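Local coordinates for peroxinectin A (Dictyostelium discoideum, PDB 6ERC), which is a secreted haem peroxidase that uses hydrogen peroxide to oxidise phenolic donors, with activity toward iodide and thiocyanate as well, at residues Cys163-Met174 with Asp246-Ser254; Tyr270-Phe278 with Gly447-Ile458. All coordinates share one frame; numbering follows the deposited sequence.

Interaction 1: Cys163-Met174 with Asp246-Ser254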
# COMPACT_ATOMS: atom_id res chain seq x y z
N CYS A 163 -5.95 20.24 -0.26
CA CYS A 163 -6.23 20.19 1.17
C CYS A 163 -7.37 21.14 1.54
O CYS A 163 -8.35 20.73 2.18
CB CYS A 163 -4.97 20.53 1.97
SG CYS A 163 -5.22 20.42 3.76
N LYS A 164 -7.26 22.41 1.15
CA LYS A 164 -8.24 23.40 1.54
C LYS A 164 -9.61 23.17 0.92
O LYS A 164 -10.57 23.84 1.30
CB LYS A 164 -7.74 24.80 1.20
CG LYS A 164 -6.65 25.29 2.14
CD LYS A 164 -6.18 26.70 1.81
CE LYS A 164 -5.14 27.18 2.81
NZ LYS A 164 -4.63 28.55 2.50
N ASN A 165 -9.73 22.24 -0.03
CA ASN A 165 -11.04 21.84 -0.53
C ASN A 165 -11.62 20.68 0.26
O ASN A 165 -12.85 20.54 0.31
CB ASN A 165 -10.95 21.46 -2.02
CG ASN A 165 -10.90 22.67 -2.93
OD1 ASN A 165 -9.90 22.92 -3.60
ND2 ASN A 165 -11.98 23.44 -2.95
N LEU A 166 -10.78 19.86 0.88
CA LEU A 166 -11.26 18.74 1.68
C LEU A 166 -11.66 19.15 3.09
O LEU A 166 -12.34 18.38 3.78
CB LEU A 166 -10.20 17.64 1.76
CG LEU A 166 -10.11 16.67 0.59
CD1 LEU A 166 -8.89 15.78 0.72
CD2 LEU A 166 -11.38 15.82 0.48
N ARG A 167 -11.24 20.33 3.55
CA ARG A 167 -11.50 20.77 4.91
C ARG A 167 -12.56 21.86 4.92
O ARG A 167 -12.70 22.63 3.96
CB ARG A 167 -10.22 21.26 5.59
CG ARG A 167 -9.46 22.31 4.81
CD ARG A 167 -8.11 22.61 5.44
NE ARG A 167 -8.15 23.82 6.24
CZ ARG A 167 -7.07 24.50 6.63
NH1 ARG A 167 -5.86 24.08 6.30
NH2 ARG A 167 -7.21 25.60 7.36
N SER A 168 -13.31 21.92 6.02
CA SER A 168 -14.43 22.85 6.12
C SER A 168 -13.98 24.30 6.26
O SER A 168 -14.78 25.20 5.99
CB SER A 168 -15.32 22.48 7.32
OG SER A 168 -14.60 22.60 8.54
N LEU A 169 -12.74 24.54 6.66
CA LEU A 169 -12.23 25.88 6.91
C LEU A 169 -12.94 26.55 8.08
O LEU A 169 -13.00 27.78 8.16
CB LEU A 169 -12.34 26.76 5.66
CG LEU A 169 -11.71 26.19 4.38
CD1 LEU A 169 -12.03 27.08 3.20
CD2 LEU A 169 -10.21 26.03 4.53
N SER A 170 -13.48 25.75 8.99
CA SER A 170 -14.18 26.25 10.18
C SER A 170 -13.78 25.36 11.34
O SER A 170 -13.94 24.13 11.26
CB SER A 170 -15.70 26.23 9.98
OG SER A 170 -16.07 26.94 8.81
N GLY A 171 -13.25 25.96 12.40
CA GLY A 171 -12.78 25.18 13.53
C GLY A 171 -11.66 24.23 13.21
O GLY A 171 -11.37 23.33 14.01
N GLY A 172 -11.02 24.39 12.06
CA GLY A 172 -9.93 23.51 11.66
C GLY A 172 -10.35 22.09 11.36
O GLY A 172 -9.54 21.17 11.49
N GLU A 173 -11.60 21.88 10.96
CA GLU A 173 -12.15 20.55 10.79
C GLU A 173 -12.14 20.13 9.32
O GLU A 173 -11.96 20.95 8.41
CB GLU A 173 -13.58 20.49 11.34
CG GLU A 173 -13.67 20.79 12.82
CD GLU A 173 -15.08 20.67 13.36
OE1 GLU A 173 -15.78 19.70 12.99
OE2 GLU A 173 -15.50 21.55 14.16
N MET A 174 -12.33 18.84 9.10
CA MET A 174 -12.41 18.26 7.77
C MET A 174 -13.87 18.13 7.35
O MET A 174 -14.74 17.81 8.18
CB MET A 174 -11.75 16.88 7.72
CG MET A 174 -10.25 16.89 8.00
SD MET A 174 -9.29 17.78 6.77
CE MET A 174 -9.48 16.69 5.35
N ASP A 246 -6.94 30.56 15.07
CA ASP A 246 -7.82 30.60 13.91
C ASP A 246 -7.96 29.21 13.30
O ASP A 246 -7.38 28.22 13.77
CB ASP A 246 -7.30 31.61 12.88
CG ASP A 246 -5.89 31.30 12.41
OD1 ASP A 246 -5.43 30.14 12.57
OD2 ASP A 246 -5.22 32.22 11.89
N ASP A 247 -8.76 29.12 12.23
CA ASP A 247 -9.04 27.83 11.61
C ASP A 247 -7.77 27.14 11.14
O ASP A 247 -7.63 25.92 11.28
CB ASP A 247 -10.00 28.03 10.43
CG ASP A 247 -10.03 26.83 9.50
OD1 ASP A 247 -10.65 25.81 9.85
OD2 ASP A 247 -9.43 26.92 8.41
N GLU A 248 -6.83 27.90 10.59
CA GLU A 248 -5.60 27.30 10.06
C GLU A 248 -4.76 26.69 11.18
O GLU A 248 -4.18 25.61 11.00
CB GLU A 248 -4.79 28.34 9.29
CG GLU A 248 -3.55 27.79 8.60
CD GLU A 248 -3.87 26.79 7.49
OE1 GLU A 248 -5.01 26.78 6.99
OE2 GLU A 248 -2.96 26.02 7.11
N ARG A 249 -4.68 27.36 12.33
CA ARG A 249 -3.86 26.84 13.42
C ARG A 249 -4.47 25.58 14.03
O ARG A 249 -3.74 24.64 14.36
CB ARG A 249 -3.67 27.91 14.50
CG ARG A 249 -2.85 27.46 15.71
CD ARG A 249 -1.43 27.06 15.34
NE ARG A 249 -0.71 26.46 16.46
CZ ARG A 249 -0.09 27.15 17.42
NH1 ARG A 249 -0.10 28.47 17.42
NH2 ARG A 249 0.53 26.50 18.40
N VAL A 250 -5.79 25.56 14.20
CA VAL A 250 -6.43 24.37 14.75
C VAL A 250 -6.25 23.20 13.80
O VAL A 250 -5.99 22.06 14.23
CB VAL A 250 -7.92 24.64 15.03
CG1 VAL A 250 -8.60 23.39 15.56
CG2 VAL A 250 -8.07 25.78 16.02
N PHE A 251 -6.38 23.44 12.50
CA PHE A 251 -6.20 22.37 11.53
C PHE A 251 -4.80 21.78 11.61
O PHE A 251 -4.63 20.57 11.74
CB PHE A 251 -6.48 22.88 10.12
CG PHE A 251 -6.04 21.93 9.04
CD1 PHE A 251 -6.86 20.89 8.65
CD2 PHE A 251 -4.80 22.07 8.44
CE1 PHE A 251 -6.46 20.01 7.67
CE2 PHE A 251 -4.39 21.19 7.46
CZ PHE A 251 -5.22 20.16 7.08
N GLN A 252 -3.77 22.64 11.53
CA GLN A 252 -2.40 22.15 11.52
C GLN A 252 -2.08 21.36 12.79
O GLN A 252 -1.50 20.28 12.73
CB GLN A 252 -1.43 23.32 11.35
CG GLN A 252 -1.53 24.02 10.01
CD GLN A 252 -1.32 23.09 8.83
OE1 GLN A 252 -0.78 21.99 8.98
NE2 GLN A 252 -1.74 23.52 7.65
N GLN A 253 -2.46 21.90 13.95
CA GLN A 253 -2.25 21.17 15.20
C GLN A 253 -2.99 19.83 15.18
O GLN A 253 -2.50 18.84 15.73
CB GLN A 253 -2.71 22.02 16.38
CG GLN A 253 -1.83 23.24 16.65
CD GLN A 253 -0.50 22.93 17.34
OE1 GLN A 253 0.29 23.83 17.57
NE2 GLN A 253 -0.26 21.66 17.66
N SER A 254 -4.16 19.79 14.55
CA SER A 254 -4.87 18.52 14.41
C SER A 254 -4.20 17.62 13.38
O SER A 254 -4.04 16.42 13.61
CB SER A 254 -6.33 18.78 14.02
OG SER A 254 -6.99 19.55 15.00
O HOH W 1 -10.38 23.58 8.10
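The guanidinium of Arg167, turned by a bend at chi3 (-100°), lies flat over one face of the Phe251 ring, planes 23° and centres 4.0 Å apart, a stacked cation-pi pair that CD extends by a CH-pi contact. At the ring's edge sits Met174 SD, 3.7 Å from Phe251 CE1, while Cys163 SG approaches obliquely. Asp247 OD2 lies in the guanidinium plane, 2.8 Å from Arg167 NH2, although the nitrogen comes from above the carboxylate plane. Glu248 OE1, slightly out of the guanidinium plane, accepts from NH2 and weakly from NH1, completing a salt-bridge network; Gln252 NE2 holds Glu248 OE2. The second carboxylate oxygen of Asp247, OD1, accepts at 2.7 Å from Gly172 N of the type I' turn Ser170-Glu173, and from a water that also accepts a hydrogen bond from Arg167 NE. Glycines suit the turn's positive-phi centre, Gly171-Gly172, and a CB on Gly172 would hit Val250 and the Phe251 backbone. A leucine in place of Arg167 would probably leave Asp247 and Glu248 without their cationic mate. The contact joins the turn after helix 160-166 to the start of helix 247-275; Tyr156 packs against Phe251, and helix 218-241 meets Met174 and Ser254.

Interaction 2: Tyr270-Phe278 with Gly447-Ile458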
# COMPACT_ATOMS: atom_id res chain seq x y z
N TYR A 270 2.32 -2.14 13.80
CA TYR A 270 2.34 -2.82 12.50
C TYR A 270 3.68 -3.51 12.26
O TYR A 270 3.72 -4.72 12.01
CB TYR A 270 2.05 -1.82 11.38
CG TYR A 270 1.99 -2.47 10.01
CD1 TYR A 270 0.85 -3.14 9.59
CD2 TYR A 270 3.07 -2.41 9.15
CE1 TYR A 270 0.80 -3.73 8.34
CE2 TYR A 270 3.03 -3.00 7.90
CZ TYR A 270 1.89 -3.66 7.51
OH TYR A 270 1.83 -4.25 6.27
N LEU A 271 4.77 -2.77 12.34
CA LEU A 271 6.07 -3.32 11.98
C LEU A 271 6.51 -4.40 12.97
O LEU A 271 7.02 -5.44 12.55
CB LEU A 271 7.12 -2.21 11.89
CG LEU A 271 6.89 -1.19 10.78
CD1 LEU A 271 7.93 -0.08 10.85
CD2 LEU A 271 6.91 -1.85 9.40
N PRO A 272 6.34 -4.20 14.28
CA PRO A 272 6.62 -5.31 15.20
C PRO A 272 5.85 -6.58 14.88
O PRO A 272 6.34 -7.68 15.15
CB PRO A 272 6.23 -4.74 16.57
CG PRO A 272 6.46 -3.28 16.41
CD PRO A 272 6.05 -2.96 15.01
N THR A 273 4.65 -6.45 14.31
CA THR A 273 3.91 -7.64 13.87
C THR A 273 4.52 -8.22 12.59
O THR A 273 4.65 -9.44 12.46
CB THR A 273 2.44 -7.29 13.65
OG1 THR A 273 1.86 -6.86 14.89
CG2 THR A 273 1.66 -8.49 13.12
N THR A 274 4.88 -7.36 11.64
CA THR A 274 5.41 -7.83 10.37
C THR A 274 6.80 -8.44 10.53
O THR A 274 7.09 -9.52 10.00
CB THR A 274 5.46 -6.68 9.36
OG1 THR A 274 4.16 -6.09 9.24
CG2 THR A 274 5.92 -7.18 8.00
N LEU A 275 7.68 -7.76 11.27
CA LEU A 275 9.07 -8.15 11.40
C LEU A 275 9.39 -8.79 12.74
O LEU A 275 10.56 -9.11 13.00
CB LEU A 275 9.97 -6.93 11.19
CG LEU A 275 9.70 -6.10 9.94
CD1 LEU A 275 10.61 -4.88 9.91
CD2 LEU A 275 9.87 -6.92 8.67
N GLY A 276 8.40 -8.98 13.61
CA GLY A 276 8.62 -9.53 14.93
C GLY A 276 9.04 -8.52 15.97
O GLY A 276 8.71 -8.67 17.14
N SER A 277 9.78 -7.49 15.56
CA SER A 277 10.14 -6.38 16.43
C SER A 277 10.61 -5.23 15.55
O SER A 277 10.46 -5.26 14.32
CB SER A 277 11.22 -6.80 17.43
OG SER A 277 12.46 -7.03 16.78
N PHE A 278 11.17 -4.20 16.18
CA PHE A 278 11.79 -3.10 15.44
C PHE A 278 12.61 -2.26 16.41
O PHE A 278 12.14 -1.96 17.52
CB PHE A 278 10.74 -2.25 14.73
CG PHE A 278 11.29 -1.46 13.57
CD1 PHE A 278 11.54 -2.08 12.36
CD2 PHE A 278 11.55 -0.11 13.70
CE1 PHE A 278 12.04 -1.37 11.29
CE2 PHE A 278 12.05 0.61 12.63
CZ PHE A 278 12.30 -0.02 11.43
N GLY A 447 9.31 -15.22 13.93
CA GLY A 447 8.59 -14.08 14.45
C GLY A 447 8.10 -13.11 13.40
O GLY A 447 7.57 -12.05 13.77
N SER A 448 8.26 -13.42 12.12
CA SER A 448 7.84 -12.55 11.04
C SER A 448 6.78 -13.24 10.19
O SER A 448 6.54 -14.44 10.31
CB SER A 448 9.02 -12.15 10.16
OG SER A 448 10.09 -11.66 10.94
N CYS A 449 6.15 -12.45 9.33
CA CYS A 449 5.20 -12.96 8.35
C CYS A 449 5.73 -12.85 6.92
O CYS A 449 4.96 -12.99 5.97
CB CYS A 449 3.86 -12.22 8.47
SG CYS A 449 3.92 -10.47 8.06
N VAL A 450 7.04 -12.61 6.76
CA VAL A 450 7.66 -12.50 5.45
C VAL A 450 8.98 -13.26 5.47
O VAL A 450 9.56 -13.52 6.52
CB VAL A 450 7.91 -11.04 5.02
CG1 VAL A 450 6.58 -10.32 4.79
CG2 VAL A 450 8.75 -10.31 6.06
N GLY A 451 9.46 -13.60 4.28
CA GLY A 451 10.72 -14.29 4.15
C GLY A 451 11.90 -13.37 4.40
O GLY A 451 11.78 -12.16 4.59
N GLN A 452 13.09 -13.99 4.39
CA GLN A 452 14.32 -13.24 4.66
C GLN A 452 14.48 -12.09 3.68
O GLN A 452 14.81 -10.96 4.08
CB GLN A 452 15.52 -14.19 4.58
CG GLN A 452 16.84 -13.54 4.95
CD GLN A 452 18.02 -14.42 4.59
OE1 GLN A 452 18.06 -15.02 3.51
NE2 GLN A 452 18.98 -14.51 5.50
N THR A 453 14.27 -12.34 2.39
CA THR A 453 14.50 -11.31 1.38
C THR A 453 13.57 -10.13 1.59
O THR A 453 14.01 -8.99 1.74
CB THR A 453 14.34 -11.91 -0.02
OG1 THR A 453 15.22 -13.02 -0.17
CG2 THR A 453 14.66 -10.87 -1.08
N PHE A 454 12.26 -10.38 1.58
CA PHE A 454 11.30 -9.30 1.80
C PHE A 454 11.52 -8.64 3.15
O PHE A 454 11.38 -7.42 3.28
CB PHE A 454 9.87 -9.84 1.69
CG PHE A 454 9.42 -10.11 0.27
CD1 PHE A 454 10.28 -9.97 -0.80
CD2 PHE A 454 8.11 -10.48 0.02
CE1 PHE A 454 9.85 -10.21 -2.09
CE2 PHE A 454 7.67 -10.72 -1.27
CZ PHE A 454 8.55 -10.58 -2.33
N TYR A 455 11.87 -9.42 4.17
CA TYR A 455 12.17 -8.86 5.48
C TYR A 455 13.25 -7.79 5.38
O TYR A 455 13.11 -6.69 5.94
CB TYR A 455 12.62 -9.98 6.42
CG TYR A 455 12.93 -9.56 7.84
CD1 TYR A 455 14.14 -8.96 8.16
CD2 TYR A 455 12.02 -9.79 8.86
CE1 TYR A 455 14.43 -8.59 9.46
CE2 TYR A 455 12.30 -9.42 10.16
CZ TYR A 455 13.50 -8.82 10.45
OH TYR A 455 13.78 -8.45 11.75
N LEU A 456 14.33 -8.08 4.67
CA LEU A 456 15.45 -7.15 4.59
C LEU A 456 15.06 -5.87 3.86
O LEU A 456 15.44 -4.77 4.28
CB LEU A 456 16.64 -7.82 3.90
CG LEU A 456 18.01 -7.16 4.07
CD1 LEU A 456 19.11 -8.20 3.96
CD2 LEU A 456 18.23 -6.05 3.05
N ILE A 457 14.29 -5.99 2.77
CA ILE A 457 13.91 -4.81 2.01
C ILE A 457 12.96 -3.93 2.83
O ILE A 457 13.07 -2.70 2.82
CB ILE A 457 13.28 -5.23 0.67
CG1 ILE A 457 14.28 -6.03 -0.16
CG2 ILE A 457 12.82 -4.00 -0.12
CD1 ILE A 457 13.66 -6.81 -1.30
N ILE A 458 12.01 -4.55 3.54
CA ILE A 458 11.07 -3.78 4.33
C ILE A 458 11.77 -3.12 5.51
O ILE A 458 11.58 -1.94 5.80
CB ILE A 458 9.90 -4.67 4.79
CG1 ILE A 458 9.10 -5.15 3.58
CG2 ILE A 458 8.99 -3.92 5.75
CD1 ILE A 458 8.13 -6.27 3.88
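The C-terminal end of helix 247-275 meets the loop that leads into helix 452-467 in the haem peroxidase fold, near the haem pocket to which Tyr270 belongs. Here the carbonyl of Thr274 is taken up by the loop: Cys449 N donates to Thr274 O at 3.1 Å, a fairly straight bond (161°), and Ser448 OG makes a weak one to Leu275 O at 3.3 Å. Ser448 thus suits its place by offering a short hydroxyl to a carbonyl near the helix end. Leu275 O also faces the edge of the Tyr455 ring, close to its plane, with CE2 3.3 Å away. The leucine side chain crosses the ring at a slant: CB is 3.6 Å from Tyr455 CE2, and CD2 touches CD2 of the tyrosine. With its CG anti to the carbonyl carbon (chi1 -50°), Leu275 also brings its CD2 branch into looser contact with Val450 CG2 and Ile458 CG2. On the other flank, Thr274 CG2 meets Cys449 SG at 3.9 Å, whereas Thr274 OG1 turns back to Tyr270 O. Gly276, the first residue to leave helical angles, has no room for a CB, which would collide with Gly447 O and be jammed against the preceding carbonyl oxygen. The chemistry therefore divides the work: carbonyls near the helix end find donors in the loop, Leu275, Val450 and Ile458 make the apolar side, and the edge of Tyr455 lies beside the Leu275 carbonyl.

Helix 247-275 carries one side of both contacts: interaction 1 uses its N-terminal turns and interaction 2 its C-terminal end, with centres about 37 Å apart and nearest atoms about 19 Å apart, so they do not touch. The first lies toward the periphery, its centre about 27 Å from that of the chain, and combines a salt-bridge network with a cation-pi stack; the second is more deeply placed, its centre about 16 Å from that of the chain, and relies on one backbone bond, a weak serine bond and apolar side chains. Only interaction 2 includes a residue of the haem pocket, Tyr270, and the side chain of Thr274 is about 7 Å from the haem. In interaction 1 the side chain of Cys163 is about 13 Å from the bound sodium ion.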